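Local coordinates for protein DNA-binding transcriptional repressor YiaJ (Escherichia coli, PDB 1YSQ) that represses transcription of the yiaKLMNOPQRS operon, which may serve the use of 2,3-diketo-L-gulonate, and is represented here by its C-terminal IclR-type effector-binding domain, at residues L8-I13 against Q174-E179; E19-A24 against V148-S153; D80-Y85 against T102-M107; S131-P136 against K163-P168. All coordinates share one frame; numbering follows the deposited sequence.

Contact 1: L8-I13 against Q174-E179; sequences LNIIHI and QAISNE
Helix segments 8-13 and 174-179 approach to 10.3 Å between their axes, and their directions differ by 126°, an inclined crossing. The backbones come nearest at I13 and I176, with 6.6 Å between the two CA atoms. I13 gives up the most surface to the partner helix. Its CG2 branch lies anti to the backbone N and does most of the touching. I13 CG2 lies 4.0 Å from I176 O and 4.4 Å from I176 CG2. The same methyl packs on the aliphatic root of E179, with 3.8 Å from I13 CG2 to E179 CB. The I13 and E179 side chains run alongside each other in opposite senses. I10 adds a second hydrophobic touch from one turn earlier. With its CG1 anti to the backbone N (chi1 -168°), I10 extends CD1 to within 4.2 Å of I176 CG2, and these two side chains are nearly perpendicular. The carboxylate of E179 makes no hydrogen bond across the segments. Its OE1 is instead bonded to NE2 of H17, further along the first helix. The contact joins the first and last long helices of the domain, 8-25 and 162-182. I176 also packs on A14, H17 and L18 of helix 8-25 and on V137 of strand 130-137, while I10 rests on I42 of strand 38-45.

Contact 2: E19-A24 against V148-S153; sequences EALNIA and VSISLS. With PO4 (phosphate ion), chain C; PO4 (phosphate ion), chain B.
This contact lies where helix 8-25 packs on the central antiparallel sheet of the IclR effector-binding domain, which belongs to the GAF clan. L21 is the residue of 19-24 that reaches strand segment 148-153. Its CG is anti to the backbone N (chi1 177°), and its CD2 methyl forms the touching end. L21 CD2 stands 4.3 Å from I150 CD1 and 4.4 Å from V148 CG1. V148 and I150 are alternate residues of the strand, so both point toward the helix while S149 between them points away. Helix 162-182 shares this layer: L21 also packs on P168 and T172, and V148 on L169. Two phosphate ions, probably from the crystallisation liquor, lie by the strand. At its end, S153 gives its backbone N to O2 of the chain C phosphate at 2.9 Å, with an N-H...O angle of 155°. S153 OG is a short 2.5 Å from the same O2, and it also caps R156 N. The backbone N atoms of M51 and L52 complete that site. S149 OG is 2.9 Å from O3 of the chain B phosphate, a bond that is not certain. S67 OG and the backbone N atoms of A68 and M69 also bind that ion, at the start of helix 68-75. V148 and I150 thus give 19-24 a purely apolar patch, held without hydrogen bonds.

Contact 3: D80-Y85 against T102-M107; sequences DYVKSY and TELPAM
V82 and L104 make the tight part of this contact, where their methyls meet with V82 CG1 only 3.5 Å from L104 CD1. Each owes its reach to the first torsion: CG1 of V82 (chi1 -169°) and CG of L104 (chi1 -172°) both lie opposite their own backbone N. L104 CD1 also comes within 4.0 Å of the carbonyl oxygen of V82, so the methyl rests on backbone as well as side chain. M107, one turn further on, supports V82 from the second helix, its CG lying 4.2 Å from V82 CG1. W86 of helix 79-88 also touches L104 and M107, and V82 packs further on F108 and L111. The other side is looser and more open. There L104 CD2 lies 4.1 Å from K83 CA and 4.4 Å from K83 CG. The rest of the exposed K83 side chain leads away from 102-107, so only its root takes part. S84 is also exposed and points away from the partner segment. Its OG bonds back to D80 O at 3.1 Å, and S84 N reaches that oxygen from the opposite face of the carbonyl plane. The contact joins helix 79-88 to the first turn of helix 104-117. No hydrogen bond crosses between the segments, so the fit depends on aliphatic shape, while S84 OG and S84 N both bond within helix 79-88.

Contact 4: S131-P136 against K163-P168; sequences SCIAVP and KNLLKP
The first torsion of L166 (chi1 178°) sets CG opposite the backbone N, and chi2 of 56° then turns the CD1 methyl toward strand segment 131-136. In I133 the torsion is different: CG1 lies opposite the carbonyl carbon, which leaves CG2 opposite the backbone N. L166 CD1 meets two strand residues. L166 CD1 lies 3.5 Å from V135 CG1, the closer of its two touches, and 4.0 Å from I133 CG2. I133 and V135 alternate with A134 along the strand. Both point toward the helix, and A134 points away. The branches of I133 divide the work between two leucines. While CG2 faces L166, I133 CD1 reaches L165 CB at 3.8 Å and L165 CD1 at 4.1 Å. The side chains of I133 and L165 stand roughly square to each other. The backbones are nearest at I133 and L166, with 7.0 Å between their CA atoms. The axes of the two segments approach to 9.1 Å and their directions differ by 37°. Through these side chains, this part of helix 162-182 packs on one face of the antiparallel sheet. L169 extends the same packing, touching both I133 and V135, and L157 of helix 154-160 also touches I133. On the other face, A134 packs on A68, M69 and I72 of helix 68-75. The backbone of I133 and V135 bonds to I150 and V148 of the neighbouring strand. No hydrogen bond links the two segments, so aliphatic packing alone holds the helix to the strand here.

How the contacts relate
Contacts 2 and 4 are buried and neighbour each other, with centres about 9 Å apart. They share one sheet, in which strands 146-153 and 130-137 lie side by side. Contact 1 is only partly buried. It uses helix 8-25 with contact 2 and helix 162-182 with contact 4, and so ties both packing helices together. Contact 3 stands apart across the chain's centre, about 31 Å from contact 1 between centres, and joins two other helices. All four rest on aliphatic touches. Contacts 1 and 3 add a charged residue at the margin, while contact 2 has phosphates beside its strand.

Contact 1: L8-I13 against Q174-E179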
loop_
_atom_site.group_PDB
_atom_site.type_symbol
_atom_site.label_atom_id
_atom_site.label_comp_id
_atom_site.label_asym_id
_atom_site.label_seq_id
_atom_site.Cartn_x
_atom_site.Cartn_y
_atom_site.Cartn_z
ATOM N N LEU A 8 -14.790 8.883 6.248
ATOM C CA LEU A 8 -15.367 8.648 7.575
ATOM C C LEU A 8 -15.942 7.240 7.735
ATOM O O LEU A 8 -15.591 6.522 8.683
ATOM C CB LEU A 8 -16.458 9.686 7.876
ATOM C CG LEU A 8 -16.065 11.164 7.893
ATOM C CD1 LEU A 8 -17.324 12.037 7.793
ATOM C CD2 LEU A 8 -15.236 11.515 9.138
ATOM N N ASN A 9 -16.838 6.869 6.818
ATOM C CA ASN A 9 -17.484 5.561 6.842
ATOM C C ASN A 9 -16.474 4.418 6.758
ATOM O O ASN A 9 -16.545 3.481 7.545
ATOM C CB ASN A 9 -18.529 5.429 5.720
ATOM C CG ASN A 9 -19.636 6.472 5.819
ATOM O OD1 ASN A 9 -19.812 7.128 6.860
ATOM N ND2 ASN A 9 -20.395 6.636 4.728
ATOM N N ILE A 10 -15.537 4.500 5.812
ATOM C CA ILE A 10 -14.522 3.450 5.686
ATOM C C ILE A 10 -13.564 3.405 6.897
ATOM O O ILE A 10 -13.186 2.323 7.349
ATOM C CB ILE A 10 -13.769 3.496 4.310
ATOM C CG1 ILE A 10 -12.936 2.220 4.099
ATOM C CG2 ILE A 10 -12.878 4.750 4.184
ATOM C CD1 ILE A 10 -13.755 0.955 3.865
ATOM N N ILE A 11 -13.197 4.558 7.439
ATOM C CA ILE A 11 -12.328 4.548 8.625
ATOM C C ILE A 11 -13.058 3.917 9.825
ATOM O O ILE A 11 -12.471 3.128 10.574
ATOM C CB ILE A 11 -11.725 5.947 8.910
ATOM C CG1 ILE A 11 -10.658 6.253 7.847
ATOM C CG2 ILE A 11 -11.059 5.985 10.287
ATOM C CD1 ILE A 11 -10.356 7.730 7.654
ATOM N N HIS A 12 -14.358 4.202 9.953
ATOM C CA HIS A 12 -15.173 3.569 10.994
ATOM C C HIS A 12 -15.180 2.035 10.915
ATOM O O HIS A 12 -15.032 1.348 11.931
ATOM C CB HIS A 12 -16.612 4.111 11.006
ATOM C CG HIS A 12 -17.385 3.680 12.214
ATOM N ND1 HIS A 12 -17.147 4.197 13.470
ATOM C CD2 HIS A 12 -18.346 2.736 12.368
ATOM C CE1 HIS A 12 -17.946 3.607 14.343
ATOM N NE2 HIS A 12 -18.685 2.717 13.700
ATOM N N ILE A 13 -15.358 1.512 9.709
ATOM C CA ILE A 13 -15.251 0.081 9.442
ATOM C C ILE A 13 -13.834 -0.435 9.714
ATOM O O ILE A 13 -13.656 -1.463 10.382
ATOM C CB ILE A 13 -15.622 -0.206 7.957
ATOM C CG1 ILE A 13 -17.100 0.097 7.692
ATOM C CG2 ILE A 13 -15.244 -1.674 7.543
ATOM C CD1 ILE A 13 -17.557 -0.269 6.278
ATOM N N GLN A 174 -8.936 -8.468 4.241
ATOM C CA GLN A 174 -10.102 -9.310 3.979
ATOM C C GLN A 174 -11.274 -8.947 4.892
ATOM O O GLN A 174 -12.408 -8.851 4.429
ATOM C CB GLN A 174 -9.758 -10.790 4.156
ATOM C CG GLN A 174 -8.985 -11.406 2.985
ATOM C CD GLN A 174 -8.398 -12.788 3.327
ATOM O OE1 GLN A 174 -8.152 -13.104 4.503
ATOM N NE2 GLN A 174 -8.191 -13.610 2.305
ATOM N N ALA A 175 -10.988 -8.742 6.179
ATOM C CA ALA A 175 -12.013 -8.385 7.159
ATOM C C ALA A 175 -12.673 -7.035 6.815
ATOM O O ALA A 175 -13.908 -6.920 6.816
ATOM C CB ALA A 175 -11.423 -8.362 8.566
ATOM N N ILE A 176 -11.843 -6.036 6.505
ATOM C CA ILE A 176 -12.329 -4.734 6.036
ATOM C C ILE A 176 -13.182 -4.872 4.768
ATOM O O ILE A 176 -14.280 -4.327 4.687
ATOM C CB ILE A 176 -11.140 -3.750 5.795
ATOM C CG1 ILE A 176 -10.357 -3.521 7.102
ATOM C CG2 ILE A 176 -11.642 -2.416 5.169
ATOM C CD1 ILE A 176 -8.988 -2.821 6.927
ATOM N N SER A 177 -12.674 -5.596 3.779
ATOM C CA SER A 177 -13.402 -5.792 2.532
ATOM C C SER A 177 -14.758 -6.484 2.752
ATOM O O SER A 177 -15.779 -6.090 2.153
ATOM C CB SER A 177 -12.554 -6.606 1.562
ATOM O OG SER A 177 -13.313 -6.956 0.428
ATOM N N ASN A 178 -14.749 -7.508 3.604
ATOM C CA ASN A 178 -15.942 -8.295 3.923
ATOM C C ASN A 178 -16.991 -7.442 4.626
ATOM O O ASN A 178 -18.166 -7.484 4.271
ATOM C CB ASN A 178 -15.572 -9.526 4.769
ATOM C CG ASN A 178 -14.893 -10.615 3.950
ATOM O OD1 ASN A 178 -14.973 -10.618 2.714
ATOM N ND2 ASN A 178 -14.215 -11.547 4.632
ATOM N N GLU A 179 -16.552 -6.657 5.607
ATOM C CA GLU A 179 -17.427 -5.729 6.316
ATOM C C GLU A 179 -17.956 -4.602 5.431
ATOM O O GLU A 179 -19.111 -4.208 5.562
ATOM C CB GLU A 179 -16.721 -5.147 7.535
ATOM C CG GLU A 179 -16.818 -6.054 8.751
ATOM C CD GLU A 179 -15.963 -5.592 9.917
ATOM O OE1 GLU A 179 -15.385 -6.477 10.589
ATOM O OE2 GLU A 179 -15.877 -4.366 10.167
#

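Contact 2: E19-A24 against V148-S153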
loop_
_atom_site.group_PDB
_atom_site.type_symbol
_atom_site.label_atom_id
_atom_site.label_comp_id
_atom_site.label_asym_id
_atom_site.label_seq_id
_atom_site.Cartn_x
_atom_site.Cartn_y
_atom_site.Cartn_z
ATOM N N GLU A 19 -5.967 -1.091 13.856
ATOM C CA GLU A 19 -5.369 -1.054 15.201
ATOM C C GLU A 19 -4.888 -2.432 15.660
ATOM O O GLU A 19 -3.793 -2.580 16.202
ATOM C CB GLU A 19 -6.381 -0.515 16.217
ATOM C CG GLU A 19 -6.610 0.983 16.115
ATOM C CD GLU A 19 -7.557 1.487 17.195
ATOM O OE1 GLU A 19 -7.725 0.788 18.219
ATOM O OE2 GLU A 19 -8.125 2.568 17.018
ATOM N N ALA A 20 -5.731 -3.435 15.456
ATOM C CA ALA A 20 -5.367 -4.818 15.755
ATOM C C ALA A 20 -4.074 -5.222 15.059
ATOM O O ALA A 20 -3.203 -5.846 15.666
ATOM C CB ALA A 20 -6.511 -5.770 15.361
ATOM N N LEU A 21 -3.947 -4.888 13.779
ATOM C CA LEU A 21 -2.750 -5.277 13.022
ATOM C C LEU A 21 -1.515 -4.519 13.521
ATOM O O LEU A 21 -0.414 -5.078 13.589
ATOM C CB LEU A 21 -2.970 -5.056 11.527
ATOM C CG LEU A 21 -1.811 -5.334 10.559
ATOM C CD1 LEU A 21 -1.512 -6.841 10.501
ATOM C CD2 LEU A 21 -2.174 -4.782 9.177
ATOM N N ASN A 22 -1.718 -3.246 13.867
ATOM C CA ASN A 22 -0.683 -2.405 14.468
ATOM C C ASN A 22 -0.149 -3.053 15.757
ATOM O O ASN A 22 1.064 -3.170 15.947
ATOM C CB ASN A 22 -1.275 -1.004 14.703
ATOM C CG ASN A 22 -0.328 -0.042 15.423
ATOM O OD1 ASN A 22 -0.712 0.542 16.432
ATOM N ND2 ASN A 22 0.878 0.164 14.882
ATOM N N ILE A 23 -1.055 -3.479 16.631
ATOM C CA ILE A 23 -0.657 -4.164 17.871
ATOM C C ILE A 23 0.030 -5.500 17.602
ATOM O O ILE A 23 1.058 -5.811 18.214
ATOM C CB ILE A 23 -1.880 -4.346 18.832
ATOM C CG1 ILE A 23 -2.500 -2.989 19.221
ATOM C CG2 ILE A 23 -1.508 -5.195 20.084
ATOM C CD1 ILE A 23 -1.532 -1.982 19.839
ATOM N N ALA A 24 -0.522 -6.280 16.675
ATOM C CA ALA A 24 0.013 -7.620 16.390
ATOM C C ALA A 24 1.428 -7.582 15.815
ATOM O O ALA A 24 2.286 -8.356 16.240
ATOM C CB ALA A 24 -0.927 -8.372 15.453
ATOM N N VAL A 148 -4.078 -1.352 2.076
ATOM C CA VAL A 148 -3.456 -1.313 3.395
ATOM C C VAL A 148 -1.987 -1.667 3.222
ATOM O O VAL A 148 -1.657 -2.528 2.412
ATOM C CB VAL A 148 -4.068 -2.379 4.354
ATOM C CG1 VAL A 148 -3.500 -2.248 5.790
ATOM C CG2 VAL A 148 -5.588 -2.319 4.377
ATOM N N SER A 149 -1.106 -1.032 4.000
ATOM C CA SER A 149 0.301 -1.420 3.959
ATOM C C SER A 149 0.972 -1.414 5.323
ATOM O O SER A 149 0.487 -0.767 6.257
ATOM C CB SER A 149 1.069 -0.557 2.935
ATOM O OG SER A 149 1.341 0.743 3.436
ATOM N N ILE A 150 2.056 -2.183 5.441
ATOM C CA ILE A 150 2.902 -2.173 6.631
ATOM C C ILE A 150 4.256 -1.612 6.220
ATOM O O ILE A 150 4.839 -2.092 5.243
ATOM C CB ILE A 150 3.097 -3.616 7.196
ATOM C CG1 ILE A 150 1.761 -4.209 7.673
ATOM C CG2 ILE A 150 4.157 -3.599 8.320
ATOM C CD1 ILE A 150 1.831 -5.721 8.108
ATOM N N SER A 151 4.772 -0.611 6.950
ATOM C CA SER A 151 6.124 -0.108 6.682
ATOM C C SER A 151 7.034 -0.578 7.799
ATOM O O SER A 151 6.624 -0.617 8.965
ATOM C CB SER A 151 6.186 1.436 6.625
ATOM O OG SER A 151 5.133 2.012 5.864
ATOM N N LEU A 152 8.269 -0.918 7.439
ATOM C CA LEU A 152 9.258 -1.372 8.407
ATOM C C LEU A 152 10.641 -1.270 7.779
ATOM O O LEU A 152 10.755 -1.062 6.567
ATOM C CB LEU A 152 8.961 -2.812 8.865
ATOM C CG LEU A 152 9.185 -3.981 7.895
ATOM C CD1 LEU A 152 9.141 -5.300 8.677
ATOM C CD2 LEU A 152 8.178 -4.014 6.757
ATOM N N SER A 153 11.689 -1.402 8.595
ATOM C CA SER A 153 13.052 -1.397 8.069
ATOM C C SER A 153 13.293 -2.638 7.205
ATOM O O SER A 153 12.803 -3.741 7.506
ATOM C CB SER A 153 14.096 -1.337 9.198
ATOM O OG SER A 153 14.033 -2.507 9.998
HETATM P P PO4 C . 11.230 -2.029 12.678
HETATM O O1 PO4 C . 12.221 -1.578 13.717
HETATM O O2 PO4 C . 11.923 -2.161 11.358
HETATM O O3 PO4 C . 10.638 -3.315 13.168
HETATM O O4 PO4 C . 10.103 -1.024 12.543
HETATM P P PO4 B . 3.168 2.675 0.479
HETATM O O1 PO4 B . 4.538 2.324 -0.131
HETATM O O2 PO4 B . 2.046 1.952 -0.194
HETATM O O3 PO4 B . 3.135 2.409 1.973
HETATM O O4 PO4 B . 2.989 4.167 0.251
#

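Contact 3: D80-Y85 against T102-M107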
loop_
_atom_site.group_PDB
_atom_site.type_symbol
_atom_site.label_atom_id
_atom_site.label_comp_id
_atom_site.label_asym_id
_atom_site.label_seq_id
_atom_site.Cartn_x
_atom_site.Cartn_y
_atom_site.Cartn_z
ATOM N N ASP A 80 -3.985 0.516 -20.292
ATOM C CA ASP A 80 -3.898 1.802 -20.992
ATOM C C ASP A 80 -3.618 2.928 -19.995
ATOM O O ASP A 80 -2.993 3.926 -20.344
ATOM C CB ASP A 80 -5.189 2.122 -21.755
ATOM C CG ASP A 80 -5.385 1.242 -22.992
ATOM O OD1 ASP A 80 -4.475 0.463 -23.355
ATOM O OD2 ASP A 80 -6.445 1.263 -23.652
ATOM N N TYR A 81 -4.072 2.759 -18.753
ATOM C CA TYR A 81 -3.813 3.774 -17.734
ATOM C C TYR A 81 -2.308 3.977 -17.541
ATOM O O TYR A 81 -1.825 5.119 -17.462
ATOM C CB TYR A 81 -4.492 3.429 -16.394
ATOM C CG TYR A 81 -4.379 4.551 -15.373
ATOM C CD1 TYR A 81 -5.469 5.392 -15.114
ATOM C CD2 TYR A 81 -3.172 4.795 -14.699
ATOM C CE1 TYR A 81 -5.362 6.443 -14.194
ATOM C CE2 TYR A 81 -3.045 5.849 -13.790
ATOM C CZ TYR A 81 -4.151 6.664 -13.539
ATOM O OH TYR A 81 -4.058 7.703 -12.638
ATOM N N VAL A 82 -1.577 2.857 -17.473
ATOM C CA VAL A 82 -0.152 2.852 -17.141
ATOM C C VAL A 82 0.655 3.519 -18.258
ATOM O O VAL A 82 1.513 4.362 -17.995
ATOM C CB VAL A 82 0.395 1.412 -16.892
ATOM C CG1 VAL A 82 1.801 1.446 -16.297
ATOM C CG2 VAL A 82 -0.560 0.599 -16.013
ATOM N N LYS A 83 0.354 3.142 -19.496
ATOM C CA LYS A 83 0.941 3.799 -20.666
ATOM C C LYS A 83 0.704 5.317 -20.662
ATOM O O LYS A 83 1.663 6.080 -20.775
ATOM C CB LYS A 83 0.442 3.161 -21.979
ATOM C CG LYS A 83 1.180 3.688 -23.209
ATOM C CD LYS A 83 1.421 2.621 -24.270
ATOM C CE LYS A 83 1.518 3.251 -25.663
ATOM N NZ LYS A 83 0.309 2.949 -26.491
ATOM N N SER A 84 -0.550 5.750 -20.493
ATOM C CA SER A 84 -0.870 7.184 -20.497
ATOM C C SER A 84 -0.272 7.886 -19.277
ATOM O O SER A 84 0.155 9.029 -19.369
ATOM C CB SER A 84 -2.387 7.433 -20.553
ATOM O OG SER A 84 -2.971 6.717 -21.632
ATOM N N TYR A 85 -0.248 7.192 -18.141
ATOM C CA TYR A 85 0.382 7.704 -16.927
ATOM C C TYR A 85 1.854 8.008 -17.190
ATOM O O TYR A 85 2.328 9.087 -16.853
ATOM C CB TYR A 85 0.204 6.700 -15.773
ATOM C CG TYR A 85 0.876 7.082 -14.467
ATOM C CD1 TYR A 85 0.185 7.792 -13.485
ATOM C CD2 TYR A 85 2.195 6.699 -14.202
ATOM C CE1 TYR A 85 0.799 8.139 -12.271
ATOM C CE2 TYR A 85 2.822 7.046 -13.002
ATOM C CZ TYR A 85 2.123 7.749 -12.041
ATOM O OH TYR A 85 2.751 8.065 -10.852
ATOM N N THR A 102 11.287 3.216 -12.871
ATOM C CA THR A 102 11.121 4.393 -13.734
ATOM C C THR A 102 10.855 4.073 -15.209
ATOM O O THR A 102 10.494 4.975 -15.977
ATOM C CB THR A 102 12.336 5.351 -13.635
ATOM O OG1 THR A 102 13.538 4.650 -13.980
ATOM C CG2 THR A 102 12.563 5.797 -12.193
ATOM N N GLU A 103 11.034 2.805 -15.591
ATOM C CA GLU A 103 10.839 2.347 -16.961
ATOM C C GLU A 103 9.526 1.588 -17.095
ATOM O O GLU A 103 9.209 0.713 -16.275
ATOM C CB GLU A 103 12.003 1.448 -17.415
ATOM C CG GLU A 103 13.387 2.014 -17.127
ATOM C CD GLU A 103 14.512 1.016 -17.421
ATOM O OE1 GLU A 103 14.387 -0.194 -17.067
ATOM O OE2 GLU A 103 15.535 1.446 -18.010
ATOM N N LEU A 104 8.771 1.920 -18.138
ATOM C CA LEU A 104 7.462 1.306 -18.371
ATOM C C LEU A 104 7.454 -0.229 -18.491
ATOM O O LEU A 104 6.590 -0.888 -17.890
ATOM C CB LEU A 104 6.776 1.958 -19.580
ATOM C CG LEU A 104 5.325 1.577 -19.871
ATOM C CD1 LEU A 104 4.454 1.774 -18.612
ATOM C CD2 LEU A 104 4.797 2.390 -21.045
ATOM N N PRO A 105 8.355 -0.817 -19.287
ATOM C CA PRO A 105 8.381 -2.286 -19.396
ATOM C C PRO A 105 8.588 -2.959 -18.037
ATOM O O PRO A 105 7.879 -3.915 -17.741
ATOM C CB PRO A 105 9.549 -2.550 -20.351
ATOM C CG PRO A 105 9.621 -1.268 -21.179
ATOM C CD PRO A 105 9.348 -0.182 -20.185
ATOM N N ALA A 106 9.538 -2.455 -17.247
ATOM C CA ALA A 106 9.778 -2.934 -15.891
ATOM C C ALA A 106 8.529 -2.790 -15.025
ATOM O O ALA A 106 8.221 -3.687 -14.239
ATOM C CB ALA A 106 10.961 -2.200 -15.257
ATOM N N MET A 107 7.802 -1.678 -15.177
ATOM C CA MET A 107 6.590 -1.497 -14.386
ATOM C C MET A 107 5.510 -2.525 -14.749
ATOM O O MET A 107 4.861 -3.093 -13.860
ATOM C CB MET A 107 6.029 -0.075 -14.477
ATOM C CG MET A 107 4.773 0.131 -13.571
ATOM S SD MET A 107 4.915 -0.245 -11.778
ATOM C CE MET A 107 5.683 1.258 -11.246
#

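Contact 4: S131-P136 against K163-P168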
loop_
_atom_site.group_PDB
_atom_site.type_symbol
_atom_site.label_atom_id
_atom_site.label_comp_id
_atom_site.label_asym_id
_atom_site.label_seq_id
_atom_site.Cartn_x
_atom_site.Cartn_y
_atom_site.Cartn_z
ATOM N N SER A 131 11.240 -0.498 3.657
ATOM C CA SER A 131 10.449 -1.413 2.824
ATOM C C SER A 131 8.982 -1.371 3.227
ATOM O O SER A 131 8.665 -0.978 4.353
ATOM C CB SER A 131 10.973 -2.835 2.988
ATOM O OG SER A 131 12.314 -2.907 2.534
ATOM N N CYS A 132 8.078 -1.765 2.324
ATOM C CA CYS A 132 6.667 -1.892 2.687
ATOM C C CYS A 132 6.059 -3.128 2.045
ATOM O O CYS A 132 6.565 -3.614 1.021
ATOM C CB CYS A 132 5.871 -0.650 2.244
ATOM S SG CYS A 132 6.680 0.878 2.775
ATOM N N ILE A 133 4.981 -3.631 2.654
ATOM C CA ILE A 133 4.173 -4.716 2.045
ATOM C C ILE A 133 2.748 -4.188 1.991
ATOM O O ILE A 133 2.269 -3.642 2.982
ATOM C CB ILE A 133 4.196 -6.002 2.907
ATOM C CG1 ILE A 133 5.621 -6.396 3.288
ATOM C CG2 ILE A 133 3.513 -7.187 2.160
ATOM C CD1 ILE A 133 5.675 -7.315 4.516
ATOM N N ALA A 134 2.069 -4.356 0.856
ATOM C CA ALA A 134 0.738 -3.770 0.686
ATOM C C ALA A 134 -0.225 -4.789 0.065
ATOM O O ALA A 134 0.200 -5.707 -0.665
ATOM C CB ALA A 134 0.821 -2.513 -0.188
ATOM N N VAL A 135 -1.510 -4.636 0.386
ATOM C CA VAL A 135 -2.577 -5.467 -0.165
ATOM C C VAL A 135 -3.795 -4.608 -0.562
ATOM O O VAL A 135 -4.020 -3.539 0.004
ATOM C CB VAL A 135 -3.054 -6.570 0.837
ATOM C CG1 VAL A 135 -1.977 -7.625 1.064
ATOM C CG2 VAL A 135 -3.530 -5.954 2.165
ATOM N N PRO A 136 -4.584 -5.077 -1.528
ATOM C CA PRO A 136 -5.848 -4.417 -1.895
ATOM C C PRO A 136 -6.971 -4.660 -0.885
ATOM O O PRO A 136 -6.955 -5.681 -0.201
ATOM C CB PRO A 136 -6.205 -5.083 -3.231
ATOM C CG PRO A 136 -5.594 -6.488 -3.120
ATOM C CD PRO A 136 -4.302 -6.257 -2.378
ATOM N N LYS A 163 6.269 -13.091 3.602
ATOM C CA LYS A 163 5.101 -13.947 3.682
ATOM C C LYS A 163 4.609 -14.060 5.111
ATOM O O LYS A 163 3.403 -14.140 5.350
ATOM C CB LYS A 163 5.380 -15.323 3.067
ATOM C CG LYS A 163 5.490 -15.307 1.525
ATOM C CD LYS A 163 4.236 -14.724 0.839
ATOM C CE LYS A 163 4.283 -14.863 -0.705
ATOM N NZ LYS A 163 4.155 -13.561 -1.425
ATOM N N ASN A 164 5.541 -14.049 6.066
ATOM C CA ASN A 164 5.176 -14.092 7.473
ATOM C C ASN A 164 4.287 -12.910 7.865
ATOM O O ASN A 164 3.286 -13.094 8.559
ATOM C CB ASN A 164 6.419 -14.165 8.369
ATOM C CG ASN A 164 7.088 -15.536 8.327
ATOM O OD1 ASN A 164 6.441 -16.549 8.049
ATOM N ND2 ASN A 164 8.388 -15.569 8.576
ATOM N N LEU A 165 4.646 -11.708 7.407
ATOM C CA LEU A 165 3.873 -10.509 7.712
ATOM C C LEU A 165 2.661 -10.356 6.786
ATOM O O LEU A 165 1.648 -9.767 7.165
ATOM C CB LEU A 165 4.768 -9.271 7.614
ATOM C CG LEU A 165 5.654 -8.964 8.820
ATOM C CD1 LEU A 165 6.630 -7.837 8.468
ATOM C CD2 LEU A 165 4.808 -8.579 10.057
ATOM N N LEU A 166 2.767 -10.893 5.572
ATOM C CA LEU A 166 1.688 -10.771 4.604
ATOM C C LEU A 166 0.412 -11.468 5.090
ATOM O O LEU A 166 -0.707 -11.007 4.837
ATOM C CB LEU A 166 2.139 -11.301 3.228
ATOM C CG LEU A 166 1.161 -11.315 2.060
ATOM C CD1 LEU A 166 0.594 -9.924 1.816
ATOM C CD2 LEU A 166 1.877 -11.809 0.804
ATOM N N LYS A 167 0.579 -12.573 5.808
ATOM C CA LYS A 167 -0.582 -13.303 6.299
ATOM C C LYS A 167 -1.568 -12.472 7.161
ATOM O O LYS A 167 -2.739 -12.388 6.792
ATOM C CB LYS A 167 -0.182 -14.610 6.976
ATOM C CG LYS A 167 -1.362 -15.534 7.196
ATOM C CD LYS A 167 -0.904 -16.820 7.831
ATOM C CE LYS A 167 -1.796 -17.179 8.991
ATOM N NZ LYS A 167 -2.691 -18.277 8.574
ATOM N N PRO A 168 -1.145 -11.881 8.283
ATOM C CA PRO A 168 -2.058 -11.028 9.069
ATOM C C PRO A 168 -2.478 -9.768 8.308
ATOM O O PRO A 168 -3.593 -9.283 8.488
ATOM C CB PRO A 168 -1.238 -10.661 10.323
ATOM C CG PRO A 168 0.194 -10.899 9.933
ATOM C CD PRO A 168 0.174 -12.021 8.935
#